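Local coordinates for UPF0141 protein yjdB (Campylobacter jejuni subsp. jejuni HB93-13, PDB 4TN0), which probably transfers phosphoethanolamine groups in the periplasm, as a zinc-dependent enzyme of the alkaline phosphatase-like family linked to polymyxin resistance and motility, at residues A[17-22]-A[147-152]; A[172-177]-A[186-191]. All blocks are in the same frame, centred on the assembly; numbering follows the deposited sequence.

Interaction 1 (A[17-22]-A[147-152]); sequences KKLLVL and NIIVLH
Leu19 lays its CD1 methyl obliquely across the base of Asn147, 3.8 Å from the Asn147 CB, and the same methyl meets CD1 of Ile149 at 4.0 Å. With CG anti to its backbone N (chi1 173°), Leu19 can reach two residues of strand 147-152 that share its face of the sheet. Val21 and Leu151 continue this face, Val21 CG1 touching Leu151 CD1, while Leu140 and Leu221 add to the packing on it. Asn147 also grips its neighbour by polar means. Its backbone N and its ND2 both donate to Lys18 O: ND2 comes in the carbonyl plane at 3.3 Å with the acceptor close to its own amide plane, whereas N sits above the carbonyl plane. The amide's OD1 takes a bond from Ser144 N, so both ends of the group are held and its rotation is fixed. From here the two strands run parallel, paired Leu19 with Asn147 through Leu22 with Val150, in the central sheet of the alkaline phosphatase-like fold, where strand 18-24 lies between 146-152 and 218-224. Leu20 N, Ile149 N, Leu22 N and Leu151 N donate alternately across the gap; the Ile149 N to Leu20 O bond, 2.9 Å, runs nearly along the C=O axis. Leu20, Leu22, Ile148 and Val150 point to the other face. There the Leu22 and Val150 side chains run alongside each other in the same direction, with Leu22 CD2 4.1 Å from Val150 CG2, and Ile148 CD1 meets both Leu20 CD2 and Leu22 CB. Leu281 and Leu285 of helix 281-288 pack over this face, and Lys18 reaches away from strand 147-152 to form a salt bridge with Glu218 and a cation-pi contact with Tyr288.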
ATOM      1  N   LYS A  17      -6.678  -6.674 -21.718  1.00 75.76           N
ATOM      2  CA  LYS A  17      -7.637  -6.201 -20.726  1.00 73.87           C
ATOM      3  C   LYS A  17      -6.979  -6.291 -19.331  1.00 75.00           C
ATOM      4  O   LYS A  17      -6.555  -7.367 -18.903  1.00 75.10           O
ATOM      5  CB  LYS A  17      -8.938  -7.014 -20.824  1.00 73.53           C
ATOM      6  CG  LYS A  17      -9.550  -6.951 -22.233  1.00 77.99           C
ATOM      7  CD  LYS A  17     -11.028  -6.554 -22.280  1.00 79.08           C
ATOM      8  CE  LYS A  17     -11.561  -6.559 -23.736  1.00 79.59           C
ATOM      9  NZ  LYS A  17     -11.615  -7.893 -24.433  1.00 71.62           N
ATOM     10  N   LYS A  18      -6.868  -5.150 -18.643  1.00 70.54           N
ATOM     11  CA  LYS A  18      -6.051  -5.055 -17.420  1.00 72.20           C
ATOM     12  C   LYS A  18      -6.767  -4.427 -16.204  1.00 69.06           C
ATOM     13  O   LYS A  18      -7.564  -3.485 -16.337  1.00 62.93           O
ATOM     14  CB  LYS A  18      -4.766  -4.258 -17.704  1.00 70.62           C
ATOM     15  CG  LYS A  18      -3.701  -4.975 -18.514  1.00 69.96           C
ATOM     16  CD  LYS A  18      -2.538  -4.035 -18.797  1.00 64.35           C
ATOM     17  CE  LYS A  18      -1.317  -4.786 -19.293  1.00 68.65           C
ATOM     18  NZ  LYS A  18      -0.499  -5.345 -18.167  1.00 69.18           N
ATOM     19  N   LEU A  19      -6.471  -4.959 -15.019  1.00 67.91           N
ATOM     20  CA  LEU A  19      -6.982  -4.398 -13.761  1.00 66.03           C
ATOM     21  C   LEU A  19      -5.954  -4.434 -12.638  1.00 58.02           C
ATOM     22  O   LEU A  19      -5.617  -5.512 -12.145  1.00 58.42           O
ATOM     23  CB  LEU A  19      -8.239  -5.148 -13.311  1.00 65.26           C
ATOM     24  CG  LEU A  19      -8.784  -4.783 -11.926  1.00 60.72           C
ATOM     25  CD1 LEU A  19      -9.056  -3.292 -11.815  1.00 59.17           C
ATOM     26  CD2 LEU A  19     -10.036  -5.593 -11.592  1.00 61.02           C
ATOM     27  N   LEU A  20      -5.503  -3.263 -12.193  1.00 54.43           N
ATOM     28  CA  LEU A  20      -4.600  -3.201 -11.042  1.00 58.08           C
ATOM     29  C   LEU A  20      -5.336  -2.602  -9.834  1.00 50.62           C
ATOM     30  O   LEU A  20      -5.937  -1.527  -9.920  1.00 51.69           O
ATOM     31  CB  LEU A  20      -3.325  -2.397 -11.361  1.00 48.28           C
ATOM     32  CG  LEU A  20      -2.313  -2.271 -10.212  1.00 51.01           C
ATOM     33  CD1 LEU A  20      -1.867  -3.652  -9.776  1.00 50.22           C
ATOM     34  CD2 LEU A  20      -1.096  -1.415 -10.570  1.00 43.86           C
ATOM     35  N   VAL A  21      -5.320  -3.337  -8.728  1.00 44.78           N
ATOM     36  CA  VAL A  21      -5.832  -2.827  -7.457  1.00 49.72           C
ATOM     37  C   VAL A  21      -4.631  -2.484  -6.583  1.00 44.97           C
ATOM     38  O   VAL A  21      -3.846  -3.364  -6.207  1.00 41.74           O
ATOM     39  CB  VAL A  21      -6.766  -3.843  -6.726  1.00 51.75           C
ATOM     40  CG1 VAL A  21      -7.086  -3.359  -5.323  1.00 51.19           C
ATOM     41  CG2 VAL A  21      -8.071  -4.086  -7.509  1.00 42.25           C
ATOM     42  N   LEU A  22      -4.463  -1.188  -6.325  1.00 43.16           N
ATOM     43  CA  LEU A  22      -3.364  -0.685  -5.497  1.00 41.45           C
ATOM     44  C   LEU A  22      -3.886  -0.403  -4.099  1.00 43.27           C
ATOM     45  O   LEU A  22      -4.734   0.469  -3.909  1.00 47.26           O
ATOM     46  CB  LEU A  22      -2.775   0.592  -6.090  1.00 35.33           C
ATOM     47  CG  LEU A  22      -1.636   1.272  -5.344  1.00 36.13           C
ATOM     48  CD1 LEU A  22      -0.400   0.385  -5.320  1.00 37.15           C
ATOM     49  CD2 LEU A  22      -1.326   2.600  -5.998  1.00 42.93           C
ATOM     50  N   ASN A 147      -7.736  -0.486 -16.051  1.00 58.00           N
ATOM     51  CA  ASN A 147      -8.217   0.170 -14.830  1.00 56.85           C
ATOM     52  C   ASN A 147      -7.222   0.131 -13.686  1.00 56.38           C
ATOM     53  O   ASN A 147      -6.645  -0.926 -13.402  1.00 58.74           O
ATOM     54  CB  ASN A 147      -9.506  -0.494 -14.336  1.00 59.25           C
ATOM     55  CG  ASN A 147     -10.528  -0.693 -15.431  1.00 59.08           C
ATOM     56  OD1 ASN A 147     -11.430   0.130 -15.621  1.00 53.55           O
ATOM     57  ND2 ASN A 147     -10.391  -1.793 -16.164  1.00 56.98           N
ATOM     58  N   ILE A 148      -7.041   1.257 -12.998  1.00 54.29           N
ATOM     59  CA  ILE A 148      -6.395   1.198 -11.685  1.00 51.47           C
ATOM     60  C   ILE A 148      -7.382   1.685 -10.652  1.00 50.25           C
ATOM     61  O   ILE A 148      -7.982   2.761 -10.783  1.00 48.65           O
ATOM     62  CB  ILE A 148      -5.068   2.015 -11.589  1.00 50.11           C
ATOM     63  CG1 ILE A 148      -4.410   1.776 -10.224  1.00 46.47           C
ATOM     64  CG2 ILE A 148      -5.290   3.501 -11.868  1.00 47.79           C
ATOM     65  CD1 ILE A 148      -3.029   2.392 -10.063  1.00 45.42           C
ATOM     66  N   ILE A 149      -7.552   0.857  -9.629  1.00 49.34           N
ATOM     67  CA  ILE A 149      -8.369   1.179  -8.476  1.00 48.30           C
ATOM     68  C   ILE A 149      -7.501   1.292  -7.232  1.00 47.94           C
ATOM     69  O   ILE A 149      -6.797   0.343  -6.850  1.00 49.43           O
ATOM     70  CB  ILE A 149      -9.459   0.111  -8.258  1.00 52.37           C
ATOM     71  CG1 ILE A 149     -10.246  -0.091  -9.571  1.00 47.60           C
ATOM     72  CG2 ILE A 149     -10.364   0.511  -7.083  1.00 39.66           C
ATOM     73  CD1 ILE A 149     -11.385  -1.092  -9.495  1.00 45.71           C
ATOM     74  N   VAL A 150      -7.519   2.467  -6.612  1.00 49.63           N
ATOM     75  CA  VAL A 150      -6.770   2.659  -5.373  1.00 45.57           C
ATOM     76  C   VAL A 150      -7.692   2.530  -4.160  1.00 46.77           C
ATOM     77  O   VAL A 150      -8.761   3.155  -4.091  1.00 45.96           O
ATOM     78  CB  VAL A 150      -6.061   4.021  -5.325  1.00 45.67           C
ATOM     79  CG1 VAL A 150      -5.293   4.151  -4.011  1.00 44.06           C
ATOM     80  CG2 VAL A 150      -5.107   4.187  -6.516  1.00 38.34           C
ATOM     81  N   LEU A 151      -7.304   1.662  -3.233  1.00 45.22           N
ATOM     82  CA  LEU A 151      -7.976   1.604  -1.953  1.00 45.17           C
ATOM     83  C   LEU A 151      -6.995   2.090  -0.879  1.00 44.90           C
ATOM     84  O   LEU A 151      -5.934   1.478  -0.677  1.00 37.23           O
ATOM     85  CB  LEU A 151      -8.466   0.187  -1.653  1.00 46.50           C
ATOM     86  CG  LEU A 151      -9.328  -0.451  -2.750  1.00 51.70           C
ATOM     87  CD1 LEU A 151      -9.717  -1.886  -2.386  1.00 44.13           C
ATOM     88  CD2 LEU A 151     -10.542   0.397  -3.079  1.00 48.95           C
ATOM     89  N   HIS A 152      -7.364   3.181  -0.201  1.00 42.59           N
ATOM     90  CA  HIS A 152      -6.548   3.787   0.856  1.00 36.89           C
ATOM     91  C   HIS A 152      -7.141   3.404   2.222  1.00 39.48           C
ATOM     92  O   HIS A 152      -8.226   3.870   2.596  1.00 38.39           O
ATOM     93  CB  HIS A 152      -6.494   5.315   0.698  1.00 37.49           C
ATOM     94  CG  HIS A 152      -5.518   6.003   1.613  1.00 40.63           C
ATOM     95  ND1 HIS A 152      -5.552   7.362   1.852  1.00 37.52           N
ATOM     96  CD2 HIS A 152      -4.475   5.527   2.336  1.00 35.75           C
ATOM     97  CE1 HIS A 152      -4.597   7.688   2.697  1.00 31.31           C
ATOM     98  NE2 HIS A 152      -3.925   6.595   3.004  1.00 38.63           N
TER

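Interaction 2 (A[172-177]-A[186-191]); sequences FTPTCD and SEALIN
Phe172 starts the loop beside the helix with its CB 4.0 Å from the CB of Asn191; its ring swings away from segment 186-191 toward Asp194 and Leu198 further along the same helix, with Asn191 O at the ring edge. Past Thr173 the chain goes through a cis peptide bond into Pro174, whose carbonyl is the main polar handle. Asn191 ND2 donates to Pro174 O at 2.7 Å and 166°, the acceptor lying in the amide plane and the donor in the carbonyl plane. The Pro174 ring and the Asn191 side chain cross obliquely, CD lying 3.8 Å from Asn191 ND2, while Pro174 CG approaches Ala188 CB at 4.3 Å. Thr175 CB points away from segment 186-191, its side chain reaching Thr192 and Asn195 further along the helix, while OG1 donates to Asp177 OD1; its backbone rests on the Ala188 methyl, Ala188 CB being 3.8 Å from Thr175 C. Next, Cys176 turns its CB toward the helix, 3.9 Å from Leu189 CA, with SG beside the Leu189 CD1 methyl. That sulfur is joined to Cys184 in a disulfide, tying the loop to the residues just before helix 186-211. Asn191 OD1 is bonded to Asn41 ND2, so its amide is used at both ends and its flip is settled. A short, straight, coplanar bond from a buried amide, together with a covalent link, is consistent with a loop fixed in place against the first turns of the helix.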
ATOM      1  N   PHE A 172      -6.072 -12.329  18.552  1.00 46.27           N
ATOM      2  CA  PHE A 172      -4.919 -12.375  19.456  1.00 43.33           C
ATOM      3  C   PHE A 172      -5.226 -11.641  20.776  1.00 41.74           C
ATOM      4  O   PHE A 172      -5.597 -10.465  20.768  1.00 40.54           O
ATOM      5  CB  PHE A 172      -3.688 -11.788  18.767  1.00 41.77           C
ATOM      6  CG  PHE A 172      -3.431 -12.359  17.392  1.00 46.85           C
ATOM      7  CD1 PHE A 172      -3.345 -13.730  17.203  1.00 46.78           C
ATOM      8  CD2 PHE A 172      -3.268 -11.524  16.291  1.00 46.03           C
ATOM      9  CE1 PHE A 172      -3.102 -14.265  15.942  1.00 49.99           C
ATOM     10  CE2 PHE A 172      -3.023 -12.050  15.016  1.00 50.09           C
ATOM     11  CZ  PHE A 172      -2.940 -13.420  14.840  1.00 50.34           C
ATOM     12  N   THR A 173      -5.109 -12.352  21.901  1.00 39.22           N
ATOM     13  CA  THR A 173      -5.540 -11.824  23.204  1.00 39.78           C
ATOM     14  C   THR A 173      -4.535 -12.141  24.330  1.00 38.05           C
ATOM     15  O   THR A 173      -3.832 -13.144  24.267  1.00 39.62           O
ATOM     16  CB  THR A 173      -6.947 -12.387  23.599  1.00 36.84           C
ATOM     17  OG1 THR A 173      -6.900 -13.813  23.581  1.00 38.52           O
ATOM     18  CG2 THR A 173      -8.048 -11.901  22.620  1.00 37.82           C
ATOM     19  N   PRO A 174      -4.497 -11.319  25.397  1.00 37.80           N
ATOM     20  CA  PRO A 174      -5.344 -10.149  25.692  1.00 37.90           C
ATOM     21  C   PRO A 174      -5.005  -8.948  24.797  1.00 37.25           C
ATOM     22  O   PRO A 174      -4.008  -9.012  24.093  1.00 39.13           O
ATOM     23  CB  PRO A 174      -5.030  -9.851  27.154  1.00 29.66           C
ATOM     24  CG  PRO A 174      -3.601 -10.348  27.338  1.00 29.72           C
ATOM     25  CD  PRO A 174      -3.481 -11.558  26.446  1.00 31.96           C
ATOM     26  N   THR A 175      -5.843  -7.912  24.816  1.00 35.02           N
ATOM     27  CA  THR A 175      -5.679  -6.732  23.991  1.00 31.89           C
ATOM     28  C   THR A 175      -5.595  -5.434  24.801  1.00 34.82           C
ATOM     29  O   THR A 175      -5.867  -5.401  26.004  1.00 38.46           O
ATOM     30  CB  THR A 175      -6.862  -6.592  22.986  1.00 42.04           C
ATOM     31  OG1 THR A 175      -8.082  -6.336  23.699  1.00 36.81           O
ATOM     32  CG2 THR A 175      -7.008  -7.846  22.130  1.00 37.17           C
ATOM     33  N   CYS A 176      -5.242  -4.353  24.119  1.00 37.17           N
ATOM     34  CA  CYS A 176      -5.107  -3.039  24.731  1.00 35.35           C
ATOM     35  C   CYS A 176      -6.209  -2.148  24.190  1.00 39.75           C
ATOM     36  O   CYS A 176      -6.060  -1.579  23.112  1.00 40.93           O
ATOM     37  CB  CYS A 176      -3.718  -2.461  24.425  1.00 36.28           C
ATOM     38  SG  CYS A 176      -3.376  -0.764  24.929  0.72 34.42           S
ATOM     39  N   ASP A 177      -7.328  -2.051  24.910  1.00 39.69           N
ATOM     40  CA  ASP A 177      -8.517  -1.375  24.374  1.00 40.33           C
ATOM     41  C   ASP A 177      -8.590   0.059  24.895  1.00 37.62           C
ATOM     42  O   ASP A 177      -9.587   0.492  25.472  1.00 38.32           O
ATOM     43  CB  ASP A 177      -9.791  -2.164  24.723  1.00 36.15           C
ATOM     44  CG  ASP A 177      -9.743  -3.619  24.227  1.00 40.33           C
ATOM     45  OD1 ASP A 177      -9.122  -3.914  23.189  1.00 41.42           O
ATOM     46  OD2 ASP A 177     -10.259  -4.504  24.937  1.00 54.63           O
ATOM     47  N   SER A 186       2.841  -4.691  27.362  1.00 40.88           N
ATOM     48  CA  SER A 186       3.304  -4.529  25.991  1.00 43.19           C
ATOM     49  C   SER A 186       2.829  -5.690  25.114  1.00 42.38           C
ATOM     50  O   SER A 186       2.518  -5.476  23.928  1.00 38.90           O
ATOM     51  CB  SER A 186       4.835  -4.342  25.924  1.00 40.15           C
ATOM     52  OG  SER A 186       5.532  -5.487  26.352  1.00 49.98           O
ATOM     53  N   GLU A 187       2.747  -6.901  25.669  1.00 39.76           N
ATOM     54  CA  GLU A 187       2.224  -8.018  24.873  1.00 44.46           C
ATOM     55  C   GLU A 187       0.792  -7.771  24.410  1.00 43.25           C
ATOM     56  O   GLU A 187       0.430  -8.131  23.292  1.00 40.89           O
ATOM     57  CB  GLU A 187       2.282  -9.337  25.627  1.00 43.24           C
ATOM     58  CG  GLU A 187       3.687  -9.859  25.859  1.00 58.80           C
ATOM     59  CD  GLU A 187       3.704 -11.366  26.058  1.00 70.71           C
ATOM     60  OE1 GLU A 187       2.860 -12.054  25.438  1.00 68.49           O
ATOM     61  OE2 GLU A 187       4.558 -11.865  26.830  1.00 77.94           O
ATOM     62  N   ALA A 188      -0.010  -7.163  25.271  1.00 40.55           N
ATOM     63  CA  ALA A 188      -1.399  -6.875  24.941  1.00 39.35           C
ATOM     64  C   ALA A 188      -1.444  -5.822  23.855  1.00 37.58           C
ATOM     65  O   ALA A 188      -2.338  -5.840  22.995  1.00 40.29           O
ATOM     66  CB  ALA A 188      -2.211  -6.412  26.203  1.00 23.37           C
ATOM     67  N   LEU A 189      -0.508  -4.878  23.912  1.00 35.35           N
ATOM     68  CA  LEU A 189      -0.448  -3.843  22.896  1.00 33.57           C
ATOM     69  C   LEU A 189      -0.099  -4.476  21.555  1.00 38.44           C
ATOM     70  O   LEU A 189      -0.745  -4.188  20.545  1.00 34.12           O
ATOM     71  CB  LEU A 189       0.552  -2.758  23.272  1.00 33.83           C
ATOM     72  CG  LEU A 189       0.776  -1.671  22.224  1.00 38.21           C
ATOM     73  CD1 LEU A 189      -0.545  -0.993  21.888  1.00 38.80           C
ATOM     74  CD2 LEU A 189       1.812  -0.656  22.682  1.00 29.09           C
ATOM     75  N   ILE A 190       0.896  -5.362  21.554  1.00 39.28           N
ATOM     76  CA  ILE A 190       1.321  -6.043  20.329  1.00 35.07           C
ATOM     77  C   ILE A 190       0.177  -6.855  19.737  1.00 40.18           C
ATOM     78  O   ILE A 190      -0.014  -6.881  18.502  1.00 38.63           O
ATOM     79  CB  ILE A 190       2.547  -6.965  20.557  1.00 41.87           C
ATOM     80  CG1 ILE A 190       3.677  -6.205  21.266  1.00 40.96           C
ATOM     81  CG2 ILE A 190       2.997  -7.632  19.263  1.00 39.18           C
ATOM     82  CD1 ILE A 190       4.297  -5.150  20.453  1.00 39.56           C
ATOM     83  N   ASN A 191      -0.561  -7.555  20.604  1.00 38.58           N
ATOM     84  CA  ASN A 191      -1.685  -8.354  20.147  1.00 33.52           C
ATOM     85  C   ASN A 191      -2.677  -7.481  19.393  1.00 38.54           C
ATOM     86  O   ASN A 191      -3.113  -7.818  18.297  1.00 38.76           O
ATOM     87  CB  ASN A 191      -2.407  -9.040  21.315  1.00 44.39           C
ATOM     88  CG  ASN A 191      -1.629 -10.204  21.916  1.00 42.36           C
ATOM     89  OD1 ASN A 191      -0.745 -10.781  21.285  1.00 39.12           O
ATOM     90  ND2 ASN A 191      -1.997 -10.575  23.140  1.00 38.09           N
TER

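Overall arrangement
Interaction 1 belongs to the buried interior of the central sheet, interaction 2 to a partly exposed margin of the molecule; their centres are about 34 Å apart, on opposite sides of the chain's centre. They are linked in sequence, since helix 186-211, which carries interaction 2, is the next regular element after strand 146-152. In interaction 1 the register comes from repeated backbone hydrogen bonds, with aliphatic side chains on both faces. Interaction 2 has no such repeat: one side-chain amide and a few small contacts hold an irregular loop to a helix, and a disulfide from Cys176 ties the loop to the residues just before it. An asparagine binding a backbone carbonyl recurs in both, supplementing strand pairing in 17-22/147-152 but supplying the sole hydrogen bond across 172-177/186-191.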